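Local coordinates for aminoglycoside acetyltransferase meta-AAC0020 (Uncultured bacterium, PDB 5F49), which probably catalyses the transfer of an acetyl group from acetyl-coenzyme A to an amino group of aminoglycoside antibiotics, inactivating them, at residues 22-27 with 55-60. Residues are numbered along the deposited sequence; the frame is centred on the assembly and turned at random.
Sequences PKFIQL and NNFYVF. With MG (magnesium ion), chain F.
Phe24 and Phe57 meet ring to ring, with CZ of Phe24 set near the plane of the Phe57 ring, at its edge, 3.8 Å from Phe57 CE2. The two planes are inclined at 56° with centroids 5.8 Å apart, an oblique meeting. Val59 also approaches the Phe24 ring obliquely, its CG2 methyl 4.1 Å from Phe24 CE1, while Leu52 of helix 45-53 and Leu16 touch the Phe24 side chain as well. Phe57 is further enclosed by Leu51 and the ring of Tyr75, and by Tyr80 of the second subunit.

One turn along the helix, Leu27 faces Val59 tip to tip, CD2 lying 3.6 Å from Val59 CG1. With CG1 trans to its own backbone nitrogen (chi1 179°), Val59 divides its branches between two partners, one methyl for Leu27 and the other for Phe24. The contact thus illustrates how residues i and i+3 of a helix can share one inward-facing strand residue through apolar contacts alone, each taking one of its methyls. Tyr58, between Phe57 and Val59, serves the other face of the sheet, where it meets Phe114 and Tyr115 of helix 103-117. In the loop just ahead of the strand, Asn55 OD1 binds a magnesium ion at 2.5 Å, together with Glu18 and a water.

The helix segment 22-27 and strand segment 57-60 have axes 10.1 Å apart at their closest, at 74° to each other. A helix such as 21-34 laid over one face of a mixed sheet, with helix 103-117 on the other, is characteristic of the alpha/beta core of the GNAT acetyltransferase fold.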
loop_
_atom_site.group_PDB
_atom_site.type_symbol
_atom_site.label_atom_id
_atom_site.label_comp_id
_atom_site.label_asym_id
_atom_site.label_seq_id
_atom_site.Cartn_x
_atom_site.Cartn_y
_atom_site.Cartn_z
ATOM N N PRO A 22 -6.874 -10.728 -20.856
ATOM C CA PRO A 22 -8.169 -11.417 -20.736
ATOM C C PRO A 22 -8.380 -12.101 -19.380
ATOM O O PRO A 22 -9.509 -12.134 -18.876
ATOM C CB PRO A 22 -8.118 -12.460 -21.854
ATOM C CG PRO A 22 -7.166 -11.909 -22.845
ATOM C CD PRO A 22 -6.125 -11.195 -22.037
ATOM N N LYS A 23 -7.311 -12.640 -18.805
ATOM C CA LYS A 23 -7.410 -13.291 -17.503
ATOM C C LYS A 23 -7.576 -12.246 -16.402
ATOM O O LYS A 23 -8.299 -12.458 -15.422
ATOM C CB LYS A 23 -6.179 -14.168 -17.242
ATOM C CG LYS A 23 -6.162 -15.441 -18.076
ATOM C CD LYS A 23 -4.944 -16.307 -17.817
ATOM C CE LYS A 23 -4.974 -17.531 -18.730
ATOM N NZ LYS A 23 -3.754 -18.381 -18.627
ATOM N N PHE A 24 -6.909 -11.110 -16.578
ATOM C CA PHE A 24 -7.003 -10.010 -15.624
ATOM C C PHE A 24 -8.432 -9.482 -15.572
ATOM O O PHE A 24 -8.983 -9.259 -14.498
ATOM C CB PHE A 24 -6.028 -8.884 -16.000
ATOM C CG PHE A 24 -5.920 -7.791 -14.966
ATOM C CD1 PHE A 24 -6.213 -8.042 -13.631
ATOM C CD2 PHE A 24 -5.532 -6.511 -15.332
ATOM C CE1 PHE A 24 -6.128 -7.046 -12.686
ATOM C CE2 PHE A 24 -5.431 -5.506 -14.391
ATOM C CZ PHE A 24 -5.732 -5.771 -13.061
ATOM N N ILE A 25 -9.026 -9.277 -16.741
ATOM C CA ILE A 25 -10.405 -8.810 -16.827
ATOM C C ILE A 25 -11.338 -9.819 -16.156
ATOM O O ILE A 25 -12.261 -9.454 -15.424
ATOM C CB ILE A 25 -10.822 -8.585 -18.294
ATOM C CG1 ILE A 25 -10.017 -7.422 -18.894
ATOM C CG2 ILE A 25 -12.328 -8.339 -18.408
ATOM C CD1 ILE A 25 -10.387 -7.085 -20.339
ATOM N N GLN A 26 -11.061 -11.094 -16.392
ATOM C CA GLN A 26 -11.835 -12.183 -15.813
ATOM C C GLN A 26 -11.773 -12.185 -14.276
ATOM O O GLN A 26 -12.780 -12.415 -13.611
ATOM C CB GLN A 26 -11.330 -13.512 -16.377
ATOM C CG GLN A 26 -12.289 -14.667 -16.278
ATOM C CD GLN A 26 -11.771 -15.903 -16.998
ATOM O OE1 GLN A 26 -12.077 -17.035 -16.616
ATOM N NE2 GLN A 26 -10.974 -15.688 -18.041
ATOM N N LEU A 27 -10.595 -11.912 -13.719
ATOM C CA LEU A 27 -10.443 -11.821 -12.270
ATOM C C LEU A 27 -11.186 -10.616 -11.689
ATOM O O LEU A 27 -11.788 -10.698 -10.610
ATOM C CB LEU A 27 -8.967 -11.748 -11.877
ATOM C CG LEU A 27 -8.741 -11.500 -10.379
ATOM C CD1 LEU A 27 -9.307 -12.645 -9.559
ATOM C CD2 LEU A 27 -7.282 -11.293 -10.055
ATOM N N ASN A 55 5.780 -2.902 -13.467
ATOM C CA ASN A 55 6.681 -3.879 -12.862
ATOM C C ASN A 55 6.655 -3.810 -11.331
ATOM O O ASN A 55 7.513 -4.379 -10.655
ATOM C CB ASN A 55 8.108 -3.691 -13.386
ATOM C CG ASN A 55 8.249 -4.072 -14.859
ATOM O OD1 ASN A 55 7.379 -4.733 -15.434
ATOM N ND2 ASN A 55 9.354 -3.658 -15.471
ATOM N N ASN A 56 5.655 -3.117 -10.797
ATOM C CA ASN A 56 5.429 -3.051 -9.359
ATOM C C ASN A 56 4.055 -3.611 -8.996
ATOM O O ASN A 56 3.533 -3.372 -7.908
ATOM C CB ASN A 56 5.555 -1.613 -8.881
ATOM C CG ASN A 56 4.736 -0.656 -9.721
ATOM O OD1 ASN A 56 3.830 -1.072 -10.447
ATOM N ND2 ASN A 56 5.058 0.630 -9.638
ATOM N N PHE A 57 3.475 -4.353 -9.932
ATOM C CA PHE A 57 2.119 -4.871 -9.797
ATOM C C PHE A 57 2.096 -6.325 -10.257
ATOM O O PHE A 57 2.475 -6.627 -11.381
ATOM C CB PHE A 57 1.145 -4.014 -10.615
ATOM C CG PHE A 57 -0.288 -4.453 -10.517
ATOM C CD1 PHE A 57 -0.996 -4.307 -9.337
ATOM C CD2 PHE A 57 -0.937 -4.992 -11.616
ATOM C CE1 PHE A 57 -2.325 -4.716 -9.254
ATOM C CE2 PHE A 57 -2.265 -5.396 -11.532
ATOM C CZ PHE A 57 -2.953 -5.261 -10.360
ATOM N N TYR A 58 1.674 -7.228 -9.380
ATOM C CA TYR A 58 1.667 -8.648 -9.717
ATOM C C TYR A 58 0.338 -9.296 -9.384
ATOM O O TYR A 58 -0.159 -9.172 -8.264
ATOM C CB TYR A 58 2.794 -9.382 -8.991
ATOM C CG TYR A 58 4.168 -9.068 -9.522
ATOM C CD1 TYR A 58 4.660 -9.714 -10.646
ATOM C CD2 TYR A 58 4.978 -8.129 -8.899
ATOM C CE1 TYR A 58 5.923 -9.430 -11.141
ATOM C CE2 TYR A 58 6.243 -7.840 -9.383
ATOM C CZ TYR A 58 6.709 -8.493 -10.504
ATOM O OH TYR A 58 7.963 -8.215 -10.987
ATOM N N VAL A 59 -0.226 -9.993 -10.365
ATOM C CA VAL A 59 -1.507 -10.665 -10.195
ATOM C C VAL A 59 -1.335 -12.172 -10.233
ATOM O O VAL A 59 -0.673 -12.699 -11.116
ATOM C CB VAL A 59 -2.514 -10.249 -11.278
ATOM C CG1 VAL A 59 -3.850 -10.977 -11.091
ATOM C CG2 VAL A 59 -2.720 -8.759 -11.246
ATOM N N PHE A 60 -1.934 -12.862 -9.269
ATOM C CA PHE A 60 -1.941 -14.320 -9.262
ATOM C C PHE A 60 -3.369 -14.811 -9.416
ATOM O O PHE A 60 -4.282 -14.249 -8.822
ATOM C CB PHE A 60 -1.324 -14.861 -7.971
ATOM C CG PHE A 60 0.116 -14.476 -7.783
ATOM C CD1 PHE A 60 0.455 -13.247 -7.235
ATOM C CD2 PHE A 60 1.134 -15.342 -8.163
ATOM C CE1 PHE A 60 1.778 -12.889 -7.073
ATOM C CE2 PHE A 60 2.468 -14.984 -7.994
ATOM C CZ PHE A 60 2.784 -13.758 -7.445
HETATM MG MG MG F . 6.206 -5.212 -17.621
HETATM O O HOH W 1 8.331 -4.907 -18.523
#